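Local coordinates for general secretion pathway protein F (Vibrio cholerae, PDB 3C1Q) that probably serves as an inner-membrane component of the type II secretion system that exports cholera toxin, this chain being its first cytoplasmic domain, at residues T11-A15 with A103-Q107; T18-A22 with L96-D101; L31-R36 with V54-T59. All blocks are in the same frame, centred on the assembly; numbering follows the deposited sequence. Where two conformers were deposited one is given.

Contact 1: residues T11-A15 with A103-Q107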
ATOM      1  N   THR B  11      13.033  -2.192   7.258  1.00 11.41           N
ATOM      2  CA  THR B  11      12.095  -1.127   7.584  1.00 10.70           C
ATOM      3  C   THR B  11      11.093  -0.930   6.443  1.00  9.98           C
ATOM      4  O   THR B  11       9.891  -0.878   6.700  1.00  9.41           O
ATOM      5  CB  THR B  11      12.868   0.169   7.937  1.00 11.09           C
ATOM      6  OG1 THR B  11      13.796  -0.138   8.981  1.00 11.69           O
ATOM      7  CG2 THR B  11      11.942   1.282   8.410  1.00 10.07           C
ATOM      8  N   PRO B  12      11.575  -0.852   5.180  1.00  9.66           N
ATOM      9  CA  PRO B  12      10.588  -0.800   4.091  1.00  9.30           C
ATOM     10  C   PRO B  12       9.649  -1.994   4.014  1.00  9.40           C
ATOM     11  O   PRO B  12       8.465  -1.825   3.702  1.00  9.30           O
ATOM     12  CB  PRO B  12      11.427  -0.701   2.812  1.00  9.57           C
ATOM     13  CG  PRO B  12      12.808  -0.837   3.192  1.00 10.21           C
ATOM     14  CD  PRO B  12      12.953  -0.722   4.679  1.00 10.07           C
ATOM     15  N   ASP B  13      10.145  -3.192   4.289  1.00  9.24           N
ATOM     16  CA  ASP B  13       9.274  -4.353   4.146  1.00  9.49           C
ATOM     17  C   ASP B  13       8.254  -4.429   5.268  1.00  9.35           C
ATOM     18  O   ASP B  13       7.122  -4.845   5.039  1.00  9.10           O
ATOM     19  CB  ASP B  13      10.072  -5.627   3.993  1.00 10.05           C
ATOM     20  CG  ASP B  13      10.574  -5.815   2.568  1.00 11.78           C
ATOM     21  OD1 ASP B  13       9.843  -5.438   1.612  1.00 15.33           O
ATOM     22  OD2 ASP B  13      11.688  -6.338   2.421  1.00 13.72           O
ATOM     23  N   LEU B  14       8.619  -4.013   6.479  1.00  9.53           N
ATOM     24  CA  LEU B  14       7.586  -3.924   7.537  1.00  9.26           C
ATOM     25  C   LEU B  14       6.513  -2.897   7.172  1.00  9.10           C
ATOM     26  O   LEU B  14       5.323  -3.150   7.345  1.00  8.62           O
ATOM     27  CB  LEU B  14       8.182  -3.585   8.903  1.00  9.44           C
ATOM     28  CG  LEU B  14       7.154  -3.586  10.048  1.00 10.42           C
ATOM     29  CD1 LEU B  14       6.560  -4.982  10.239  1.00 11.11           C
ATOM     30  CD2 LEU B  14       7.803  -3.075  11.321  1.00 12.68           C
ATOM     31  N   ALA B  15       6.930  -1.748   6.647  1.00  8.70           N
ATOM     32  CA  ALA B  15       6.004  -0.704   6.224  1.00  8.56           C
ATOM     33  C   ALA B  15       5.046  -1.197   5.140  1.00  8.57           C
ATOM     34  O   ALA B  15       3.844  -0.889   5.171  1.00  8.70           O
ATOM     35  CB  ALA B  15       6.772   0.511   5.739  1.00  8.26           C
ATOM     36  N   ALA B 103       4.685   2.919  10.788  1.00  8.06           N
ATOM     37  CA  ALA B 103       5.704   2.197  10.040  1.00  8.35           C
ATOM     38  C   ALA B 103       6.139   2.952   8.775  1.00  8.54           C
ATOM     39  O   ALA B 103       7.341   2.961   8.438  1.00  7.35           O
ATOM     40  CB  ALA B 103       5.223   0.771   9.702  1.00  7.83           C
ATOM     41  N   GLU B 104       5.185   3.593   8.088  1.00  8.89           N
ATOM     42  CA  GLU B 104       5.456   4.409   6.893  0.60  8.96           C
ATOM     43  C   GLU B 104       6.354   5.587   7.240  1.00  8.66           C
ATOM     44  O   GLU B 104       7.340   5.878   6.553  1.00  8.48           O
ATOM     45  CB  GLU B 104       4.136   4.950   6.297  0.60  9.77           C
ATOM     46  CG  GLU B 104       4.314   5.936   5.129  0.60 10.37           C
ATOM     47  CD  GLU B 104       3.020   6.605   4.664  0.60 11.90           C
ATOM     48  OE1 GLU B 104       1.951   6.142   5.019  0.60 13.81           O
ATOM     49  OE2 GLU B 104       3.072   7.610   3.933  0.60 16.55           O
ATOM     50  N   ASN B 105       5.975   6.281   8.302  1.00  8.39           N
ATOM     51  CA  ASN B 105       6.719   7.434   8.795  1.00  8.67           C
ATOM     52  C   ASN B 105       8.141   7.039   9.132  1.00  8.24           C
ATOM     53  O   ASN B 105       9.080   7.736   8.759  1.00  7.98           O
ATOM     54  CB  ASN B 105       6.048   8.006  10.047  1.00  9.03           C
ATOM     55  CG  ASN B 105       6.823   9.174  10.651  1.00 10.44           C
ATOM     56  OD1 ASN B 105       7.388   9.091  11.775  1.00 14.98           O
ATOM     57  ND2 ASN B 105       6.845  10.275   9.922  1.00 11.22           N
ATOM     58  N   ARG B 106       8.292   5.921   9.844  1.00  8.04           N
ATOM     59  CA  ARG B 106       9.600   5.431  10.246  1.00  8.60           C
ATOM     60  C   ARG B 106      10.464   5.155   9.002  1.00  8.08           C
ATOM     61  O   ARG B 106      11.624   5.557   8.937  1.00  7.78           O
ATOM     62  CB  ARG B 106       9.443   4.173  11.099  1.00  9.37           C
ATOM     63  CG  ARG B 106      10.716   3.639  11.641  1.00 10.95           C
ATOM     64  CD  ARG B 106      10.490   2.721  12.834  1.00 14.60           C
ATOM     65  NE  ARG B 106      11.763   2.546  13.522  1.00 15.71           N
ATOM     66  CZ  ARG B 106      12.721   1.710  13.135  1.00 16.30           C
ATOM     67  NH1 ARG B 106      12.560   0.933  12.068  1.00 16.84           N
ATOM     68  NH2 ARG B 106      13.852   1.648  13.827  1.00 18.03           N
ATOM     69  N   GLN B 107       9.891   4.473   8.021  1.00  8.43           N
ATOM     70  CA  GLN B 107      10.585   4.195   6.764  1.00  9.11           C
ATOM     71  C   GLN B 107      11.025   5.484   6.064  1.00  8.64           C
ATOM     72  O   GLN B 107      12.159   5.592   5.593  1.00  8.15           O
ATOM     73  CB  GLN B 107       9.694   3.357   5.829  1.00 10.26           C
ATOM     74  CG  GLN B 107      10.144   3.275   4.349  1.00 11.82           C
ATOM     75  CD  GLN B 107      11.588   2.880   4.163  1.00 16.46           C
ATOM     76  OE1 GLN B 107      12.209   2.274   5.052  1.00 17.48           O
ATOM     77  NE2 GLN B 107      12.148   3.223   2.997  1.00 17.77           N
TER
HETATM   78  O   HOH W   1       8.631   0.454   8.961  1.00 17.40           O
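Two antiparallel helices meet here at 156°, their axes 8.5 Å apart, and small residues make the approach possible. On helix 92-121, A103 comes first: its CA lies 4.8 Å from that of A15, a spacing that only short side chains tolerate, and A15 CB and A103 CB sit 4.3 Å apart. The carbonyl of A103 accepts the helical bond from Q107 N, yet it accepts a second hydrogen bond, from a water that also donates to T11 O, at 2.9 Å to each oxygen. E104 turns its CB away, and its carboxylate forms a salt bridge with R19. Two residues on, the long arm of R106 brings NH1 to 3.5 Å from T11 OG1. Q107 is covered most, its CB 4.1 Å from A15 CB while OE1 reaches within 3.1 Å of P12 CD; proline, lacking an amide hydrogen, suits the first turn of a helix. The pair lies near the surface where helix 11-26 begins, L14 leaning on I9 and F75, while helix 92-121 runs on.

Contact 2: residues T18-A22 with L96-D101. With CA (calcium ion), chain G.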
ATOM      1  N   THR B  18       2.536  -3.833   6.568  1.00  6.12           N
ATOM      2  CA  THR B  18       1.608  -3.223   7.536  1.00  6.83           C
ATOM      3  C   THR B  18       0.570  -2.342   6.812  1.00  6.59           C
ATOM      4  O   THR B  18      -0.627  -2.390   7.116  1.00  5.75           O
ATOM      5  CB  THR B  18       2.366  -2.447   8.647  1.00  6.61           C
ATOM      6  OG1 THR B  18       3.301  -3.329   9.300  1.00  7.81           O
ATOM      7  CG2 THR B  18       1.409  -1.910   9.672  1.00  8.48           C
ATOM      8  N   ARG B  19       1.035  -1.596   5.815  1.00  6.80           N
ATOM      9  CA  ARG B  19       0.130  -0.787   4.983  1.00  7.45           C
ATOM     10  C   ARG B  19      -0.843  -1.666   4.214  1.00  7.31           C
ATOM     11  O   ARG B  19      -2.038  -1.412   4.210  1.00  6.63           O
ATOM     12  CB  ARG B  19       0.905   0.116   4.034  1.00  7.86           C
ATOM     13  CG  ARG B  19       0.009   0.929   3.075  1.00  6.96           C
ATOM     14  CD  ARG B  19      -0.939   1.824   3.804  1.00  5.51           C
ATOM     15  NE  ARG B  19      -0.227   2.894   4.519  1.00  3.99           N
ATOM     16  CZ  ARG B  19      -0.799   3.661   5.447  1.00  5.51           C
ATOM     17  NH1 ARG B  19      -2.069   3.460   5.777  1.00  4.19           N
ATOM     18  NH2 ARG B  19      -0.110   4.621   6.049  1.00  5.55           N
ATOM     19  N   GLN B  20      -0.347  -2.738   3.609  1.00  7.88           N
ATOM     20  CA  GLN B  20      -1.217  -3.645   2.862  1.00  7.42           C
ATOM     21  C   GLN B  20      -2.261  -4.278   3.778  1.00  7.60           C
ATOM     22  O   GLN B  20      -3.447  -4.301   3.445  1.00  7.58           O
ATOM     23  CB  GLN B  20      -0.405  -4.729   2.160  1.00  7.37           C
ATOM     24  CG  GLN B  20       0.534  -4.196   1.084  1.00  7.38           C
ATOM     25  CD  GLN B  20       1.341  -5.287   0.426  1.00  8.94           C
ATOM     26  OE1 GLN B  20       2.088  -6.011   1.095  1.00  8.03           O
ATOM     27  NE2 GLN B  20       1.189  -5.427  -0.898  1.00  7.39           N
ATOM     28  N   LEU B  21      -1.836  -4.773   4.939  1.00  7.27           N
ATOM     29  CA  LEU B  21      -2.798  -5.405   5.852  1.00  8.00           C
ATOM     30  C   LEU B  21      -3.829  -4.363   6.328  1.00  7.70           C
ATOM     31  O   LEU B  21      -5.024  -4.634   6.375  1.00  8.42           O
ATOM     32  CB  LEU B  21      -2.082  -6.071   7.023  1.00  8.33           C
ATOM     33  CG  LEU B  21      -2.931  -6.870   7.980  1.00 10.15           C
ATOM     34  CD1 LEU B  21      -3.592  -8.081   7.260  1.00 11.26           C
ATOM     35  CD2 LEU B  21      -2.069  -7.320   9.181  1.00 10.88           C
ATOM     36  N   ALA B  22      -3.379  -3.154   6.656  1.00  7.00           N
ATOM     37  CA  ALA B  22      -4.298  -2.105   7.085  1.00  6.85           C
ATOM     38  C   ALA B  22      -5.324  -1.757   6.005  1.00  6.88           C
ATOM     39  O   ALA B  22      -6.507  -1.578   6.286  1.00  6.70           O
ATOM     40  CB  ALA B  22      -3.533  -0.855   7.479  1.00  6.09           C
ATOM     41  N   LEU B  96      -4.574  -0.969  13.085  1.00  9.18           N
ATOM     42  CA  LEU B  96      -3.713  -1.295  11.945  1.00  8.36           C
ATOM     43  C   LEU B  96      -3.368  -0.046  11.140  1.00  8.67           C
ATOM     44  O   LEU B  96      -2.219   0.128  10.710  1.00  8.28           O
ATOM     45  CB  LEU B  96      -4.328  -2.384  11.051  1.00  7.94           C
ATOM     46  CG  LEU B  96      -4.297  -3.797  11.612  1.00  7.35           C
ATOM     47  CD1 LEU B  96      -5.066  -4.736  10.704  1.00  5.52           C
ATOM     48  CD2 LEU B  96      -2.842  -4.286  11.814  1.00  6.14           C
ATOM     49  N   GLU B  97      -4.347   0.818  10.918  1.00  8.39           N
ATOM     50  CA  GLU B  97      -4.092   2.075  10.201  1.00  9.08           C
ATOM     51  C   GLU B  97      -2.986   2.858  10.908  1.00  8.22           C
ATOM     52  O   GLU B  97      -2.053   3.363  10.267  1.00  9.20           O
ATOM     53  CB  GLU B  97      -5.358   2.929  10.114  1.00  7.98           C
ATOM     54  CG  GLU B  97      -5.163   4.272   9.399  1.00  9.98           C
ATOM     55  CD  GLU B  97      -4.609   4.118   8.000  1.00  9.74           C
ATOM     56  OE1 GLU B  97      -5.010   3.148   7.287  1.00 10.53           O
ATOM     57  OE2 GLU B  97      -3.764   4.963   7.610  1.00  8.59           O
ATOM     58  N   ARG B  98      -3.100   2.991  12.227  1.00  8.02           N
ATOM     59  CA  ARG B  98      -2.079   3.719  12.997  1.00  8.14           C
ATOM     60  C   ARG B  98      -0.716   3.041  12.926  1.00  7.73           C
ATOM     61  O   ARG B  98       0.318   3.726  12.835  1.00  7.54           O
ATOM     62  CB  ARG B  98      -2.515   3.912  14.436  1.00  8.40           C
ATOM     63  CG  ARG B  98      -3.656   4.927  14.569  1.00  9.64           C
ATOM     64  CD  ARG B  98      -3.676   5.578  15.936  1.00 10.85           C
ATOM     65  NE  ARG B  98      -4.186   4.667  16.947  1.00 12.92           N
ATOM     66  CZ  ARG B  98      -5.473   4.348  17.086  1.00 12.59           C
ATOM     67  NH1 ARG B  98      -6.403   4.864  16.282  1.00 15.16           N
ATOM     68  NH2 ARG B  98      -5.834   3.515  18.040  1.00 11.43           N
ATOM     69  N   LEU B  99      -0.699   1.704  12.944  1.00  7.11           N
ATOM     70  CA  LEU B  99       0.566   0.973  12.824  1.00  6.85           C
ATOM     71  C   LEU B  99       1.181   1.184  11.425  1.00  6.58           C
ATOM     72  O   LEU B  99       2.386   1.347  11.284  1.00  6.43           O
ATOM     73  CB  LEU B  99       0.341  -0.516  13.082  1.00  6.36           C
ATOM     74  CG  LEU B  99       0.198  -0.883  14.546  1.00  5.84           C
ATOM     75  CD1 LEU B  99      -0.445  -2.284  14.694  1.00  7.38           C
ATOM     76  CD2 LEU B  99       1.563  -0.815  15.279  1.00  6.31           C
ATOM     77  N   ALA B 100       0.334   1.214  10.407  1.00  6.71           N
ATOM     78  CA  ALA B 100       0.769   1.485   9.037  1.00  6.88           C
ATOM     79  C   ALA B 100       1.371   2.895   8.901  1.00  7.26           C
ATOM     80  O   ALA B 100       2.470   3.080   8.311  1.00  6.91           O
ATOM     81  CB  ALA B 100      -0.435   1.301   8.072  1.00  6.32           C
ATOM     82  N   ASP B 101       0.671   3.889   9.442  1.00  7.09           N
ATOM     83  CA  ASP B 101       1.141   5.274   9.437  1.00  7.28           C
ATOM     84  C   ASP B 101       2.469   5.376  10.141  1.00  7.71           C
ATOM     85  O   ASP B 101       3.383   6.048   9.664  1.00  7.62           O
ATOM     86  CB  ASP B 101       0.142   6.202  10.129  1.00  7.81           C
ATOM     87  CG  ASP B 101      -1.074   6.504   9.270  1.00  7.62           C
ATOM     88  OD1 ASP B 101      -0.990   6.399   8.035  1.00  8.77           O
ATOM     89  OD2 ASP B 101      -2.096   6.901   9.844  1.00  9.25           O
TER
HETATM   90 CA    CA G   1      -3.373   7.198   7.688  1.00 11.40          CA
HETATM   91  O   HOH W   2      -4.693   2.775   4.742  1.00 13.94           O
HETATM   92  O   HOH W   3      -5.562   7.419   6.585  1.00 13.88           O
HETATM   93  O   HOH W   4      -4.916   7.871   9.521  1.00 15.82           O
HETATM   94  O   HOH W   5      -2.668   7.064   5.419  1.00 11.60           O
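A guanidinium and a calcium ion share the same two carboxylates. R19 donates from NH1 to E97 OE2 (2.9 Å) and from NH2 to D101 OD1 (2.8 Å), and those very oxygens bind the metal, E97 OE2 at 2.3 Å and D101 OD1 at 2.5 Å from the ion. D101 is bidentate, adding OD2 at 2.5 Å; three waters and E43 of the second subunit complete the shell. E97 and D101, one helical turn apart, can both reach one ion. E97 OE1 also accepts a hydrogen bond from Q26. The small A100 puts CB over a face of the guanidinium, 3.5 Å from R19 CZ. Beside this patch the antiparallel segments (155°, axes 8.3 Å apart) pack tightly: A22 CB is 3.8 Å from A100 CB and 4.0 Å from L96 CB, and T18 CG2 fits 3.4 Å from A100 N. Two positive partners thus offset acids with E97 OE2 only 3.2 Å from D101 OD1, and the calcium joins the two subunits of the homodimer.

Contact 3: residues L31-R36 with V54-T59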
ATOM      1  N   LEU B  31     -10.100 -10.983   8.101  1.00  8.31           N
ATOM      2  CA  LEU B  31      -8.669 -10.960   8.384  1.00  7.80           C
ATOM      3  C   LEU B  31      -7.895 -12.075   7.681  1.00  7.51           C
ATOM      4  O   LEU B  31      -6.837 -11.817   7.119  1.00  7.53           O
ATOM      5  CB  LEU B  31      -8.424 -11.020   9.891  1.00  8.32           C
ATOM      6  CG  LEU B  31      -6.961 -10.971  10.318  1.00  8.00           C
ATOM      7  CD1 LEU B  31      -6.293  -9.701   9.796  1.00  8.60           C
ATOM      8  CD2 LEU B  31      -6.845 -11.101  11.858  1.00  6.60           C
ATOM      9  N   GLU B  32      -8.414 -13.306   7.702  1.00  7.60           N
ATOM     10  CA  GLU B  32      -7.688 -14.416   7.066  1.00  7.97           C
ATOM     11  C   GLU B  32      -7.499 -14.162   5.572  1.00  8.22           C
ATOM     12  O   GLU B  32      -6.452 -14.520   5.006  1.00  8.36           O
ATOM     13  CB  GLU B  32      -8.356 -15.770   7.341  1.00  8.49           C
ATOM     14  CG  GLU B  32      -9.707 -15.986   6.694  1.00 11.06           C
ATOM     15  CD  GLU B  32      -9.638 -16.619   5.300  1.00 14.52           C
ATOM     16  OE1 GLU B  32      -8.526 -16.751   4.718  1.00 16.88           O
ATOM     17  OE2 GLU B  32     -10.717 -16.992   4.781  1.00 17.16           O
ATOM     18  N   GLU B  33      -8.504 -13.559   4.940  1.00  7.68           N
ATOM     19  CA  GLU B  33      -8.447 -13.279   3.499  1.00  7.90           C
ATOM     20  C   GLU B  33      -7.426 -12.173   3.249  1.00  7.59           C
ATOM     21  O   GLU B  33      -6.658 -12.208   2.261  1.00  7.48           O
ATOM     22  CB  GLU B  33      -9.828 -12.861   2.948  1.00  8.45           C
ATOM     23  CG  GLU B  33     -10.911 -13.955   2.886  1.00 10.97           C
ATOM     24  CD  GLU B  33     -12.302 -13.463   2.371  1.00 13.28           C
ATOM     25  OE1 GLU B  33     -12.411 -12.458   1.602  1.00 11.97           O
ATOM     26  OE2 GLU B  33     -13.316 -14.111   2.728  1.00 15.87           O
ATOM     27  N   CYS B  34      -7.419 -11.172   4.127  1.00  7.26           N
ATOM     28  CA  CYS B  34      -6.406 -10.114   4.059  1.00  8.07           C
ATOM     29  C   CYS B  34      -4.989 -10.671   4.127  1.00  8.62           C
ATOM     30  O   CYS B  34      -4.115 -10.299   3.332  1.00  8.77           O
ATOM     31  CB  CYS B  34      -6.588  -9.093   5.178  1.00  7.47           C
ATOM     32  SG  CYS B  34      -8.165  -8.218   5.143  1.00  6.84           S
ATOM     33  N   LEU B  35      -4.748 -11.542   5.101  1.00  8.29           N
ATOM     34  CA  LEU B  35      -3.420 -12.159   5.273  1.00  8.25           C
ATOM     35  C   LEU B  35      -3.006 -12.993   4.063  1.00  8.67           C
ATOM     36  O   LEU B  35      -1.848 -12.960   3.659  1.00  9.27           O
ATOM     37  CB  LEU B  35      -3.378 -12.994   6.541  1.00  8.23           C
ATOM     38  CG  LEU B  35      -3.360 -12.211   7.861  1.00  8.31           C
ATOM     39  CD1 LEU B  35      -3.765 -13.092   9.039  1.00  8.27           C
ATOM     40  CD2 LEU B  35      -1.980 -11.577   8.117  1.00  8.40           C
ATOM     41  N   ARG B  36      -3.952 -13.722   3.479  1.00  9.18           N
ATOM     42  CA  ARG B  36      -3.686 -14.468   2.246  1.00 10.05           C
ATOM     43  C   ARG B  36      -3.187 -13.547   1.130  1.00  9.75           C
ATOM     44  O   ARG B  36      -2.193 -13.838   0.483  1.00 10.34           O
ATOM     45  CB  ARG B  36      -4.926 -15.217   1.776  1.00 10.37           C
ATOM     46  CG  ARG B  36      -4.670 -16.104   0.545  1.00 13.49           C
ATOM     47  CD  ARG B  36      -5.936 -16.522  -0.143  1.00 18.77           C
ATOM     48  NE  ARG B  36      -6.558 -17.696   0.467  1.00 21.84           N
ATOM     49  CZ  ARG B  36      -6.474 -18.950   0.002  1.00 25.46           C
ATOM     50  NH1 ARG B  36      -5.757 -19.248  -1.083  1.00 28.07           N
ATOM     51  NH2 ARG B  36      -7.103 -19.931   0.635  1.00 25.65           N
ATOM     52  N   VAL B  54       1.153 -17.239   9.781  1.00  9.10           N
ATOM     53  CA  VAL B  54       0.277 -16.410  10.600  1.00  8.75           C
ATOM     54  C   VAL B  54      -1.186 -16.594  10.177  1.00  9.14           C
ATOM     55  O   VAL B  54      -2.084 -16.724  11.035  1.00  8.58           O
ATOM     56  CB  VAL B  54       0.714 -14.919  10.532  1.00  8.84           C
ATOM     57  CG1 VAL B  54      -0.309 -13.998  11.194  1.00  7.70           C
ATOM     58  CG2 VAL B  54       2.094 -14.751  11.226  1.00  8.75           C
ATOM     59  N   ARG B  55      -1.431 -16.602   8.872  1.00  8.83           N
ATOM     60  CA  ARG B  55      -2.780 -16.839   8.361  1.00  9.79           C
ATOM     61  C   ARG B  55      -3.327 -18.184   8.810  1.00  9.72           C
ATOM     62  O   ARG B  55      -4.490 -18.279   9.223  1.00 10.46           O
ATOM     63  CB  ARG B  55      -2.840 -16.776   6.846  1.00 10.20           C
ATOM     64  CG  ARG B  55      -4.300 -16.817   6.386  1.00 11.08           C
ATOM     65  CD  ARG B  55      -4.506 -17.086   4.943  1.00 13.70           C
ATOM     66  NE  ARG B  55      -5.821 -17.710   4.795  1.00 16.44           N
ATOM     67  CZ  ARG B  55      -6.129 -18.648   3.900  1.00 21.58           C
ATOM     68  NH1 ARG B  55      -7.357 -19.164   3.887  1.00 22.16           N
ATOM     69  NH2 ARG B  55      -5.232 -19.064   3.005  1.00 23.56           N
ATOM     70  N   ALA B  56      -2.500 -19.223   8.701  1.00  9.56           N
ATOM     71  CA  ALA B  56      -2.911 -20.559   9.115  1.00  9.55           C
ATOM     72  C   ALA B  56      -3.364 -20.513  10.582  1.00  9.47           C
ATOM     73  O   ALA B  56      -4.456 -20.991  10.923  1.00  9.45           O
ATOM     74  CB  ALA B  56      -1.784 -21.548   8.910  1.00  9.74           C
ATOM     75  N   LYS B  57      -2.572 -19.869  11.435  1.00  8.39           N
ATOM     76  CA  LYS B  57      -2.903 -19.799  12.861  1.00  8.71           C
ATOM     77  C   LYS B  57      -4.203 -19.038  13.122  1.00  8.22           C
ATOM     78  O   LYS B  57      -5.003 -19.443  13.960  1.00  8.42           O
ATOM     79  CB  LYS B  57      -1.745 -19.206  13.665  1.00  8.59           C
ATOM     80  CG  LYS B  57      -0.578 -20.185  13.816  1.00 11.63           C
ATOM     81  CD  LYS B  57       0.456 -19.688  14.790  1.00 15.25           C
ATOM     82  CE  LYS B  57       0.048 -19.861  16.231  1.00 16.27           C
ATOM     83  NZ  LYS B  57       1.211 -19.839  17.170  1.00 18.85           N
ATOM     84  N   VAL B  58      -4.420 -17.947  12.390  1.00  7.86           N
ATOM     85  CA  VAL B  58      -5.640 -17.158  12.541  1.00  7.31           C
ATOM     86  C   VAL B  58      -6.860 -18.001  12.160  1.00  7.27           C
ATOM     87  O   VAL B  58      -7.873 -17.970  12.853  1.00  7.39           O
ATOM     88  CB  VAL B  58      -5.571 -15.874  11.705  1.00  7.43           C
ATOM     89  CG1 VAL B  58      -6.959 -15.249  11.524  1.00  6.32           C
ATOM     90  CG2 VAL B  58      -4.572 -14.888  12.379  1.00  6.90           C
ATOM     91  N   THR B  59      -6.761 -18.761  11.075  1.00  7.87           N
ATOM     92  CA  THR B  59      -7.880 -19.632  10.665  1.00  8.67           C
ATOM     93  C   THR B  59      -8.145 -20.730  11.705  1.00  8.55           C
ATOM     94  O   THR B  59      -9.272 -21.228  11.805  1.00  8.22           O
ATOM     95  CB  THR B  59      -7.636 -20.271   9.282  1.00  9.48           C
ATOM     96  OG1 THR B  59      -6.618 -21.278   9.383  1.00 10.10           O
ATOM     97  CG2 THR B  59      -7.228 -19.201   8.257  1.00  8.49           C
TER
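L31, in the first turn of helix 31-40, sets its CA-to-CB bond sideways, but its branched end swings inward until CD2 lies 4.2 Å from V58 CG1. E32 follows at the closest backbone approach, its CA 5.6 Å from that of R55. Its aliphatic part packs against the far helix, CB 3.7 Å from T59 CG2, while OE1 forms a salt bridge with R55, 2.8 Å from NH1 and 2.9 Å from NE; both hydrogen bonds are weak, with N-H...O angles near 120°, so charge attraction matters more than direction here. Helices 31-40 and 45-59 make an antiparallel helical hairpin within this all-helical cytoplasmic domain: 17 residues separate the two segments, whose axes run at 168° and approach to 9.1 Å, a little wider than a pairing through alanines because leucine, valine and arginine fill the space between. L35, one turn beyond L31, points its CA-to-CB bond toward the partner helix and supplies the greasy centre, with CD1 3.9 Å from V58 CG2 and 4.2 Å from V54 CG1, and CB 3.8 Å from R55 CB. V54 and V58, also a turn apart, offer beta-branched side chains against which the leucine packs, and L64 of helix 64-68 touches both L31 and V54. R36 comes last, on the exposed side, where a long charged chain can stay in solvent. R55 NH2 lies over a face of its guanidinium, 3.1 Å from R36 NH2; both groups are donors, so no bond joins them, and the negative charge of E32 beside R55 partly offsets the repulsion.

How the contacts relate
Contacts 1 and 2 are successive parts of one antiparallel pairing, that of helix 11-26 with helix 92-121, their centres 10 Å apart; the salt bridge between R19 and E104 joins them directly. Contact 3 lies about 21 Å from contact 1 and 16 Å from contact 2, centre to centre, and pairs helices 31-40 and 45-59. Along the chain it is nested inside contact 2, itself inside contact 1: the first and last helices pair, and the intervening hairpin packs to one side. L21 of contact 2 joins the two helix pairs, packing on L31, C34 and L35. Of the three, contact 2 alone binds a calcium ion and meets the second subunit.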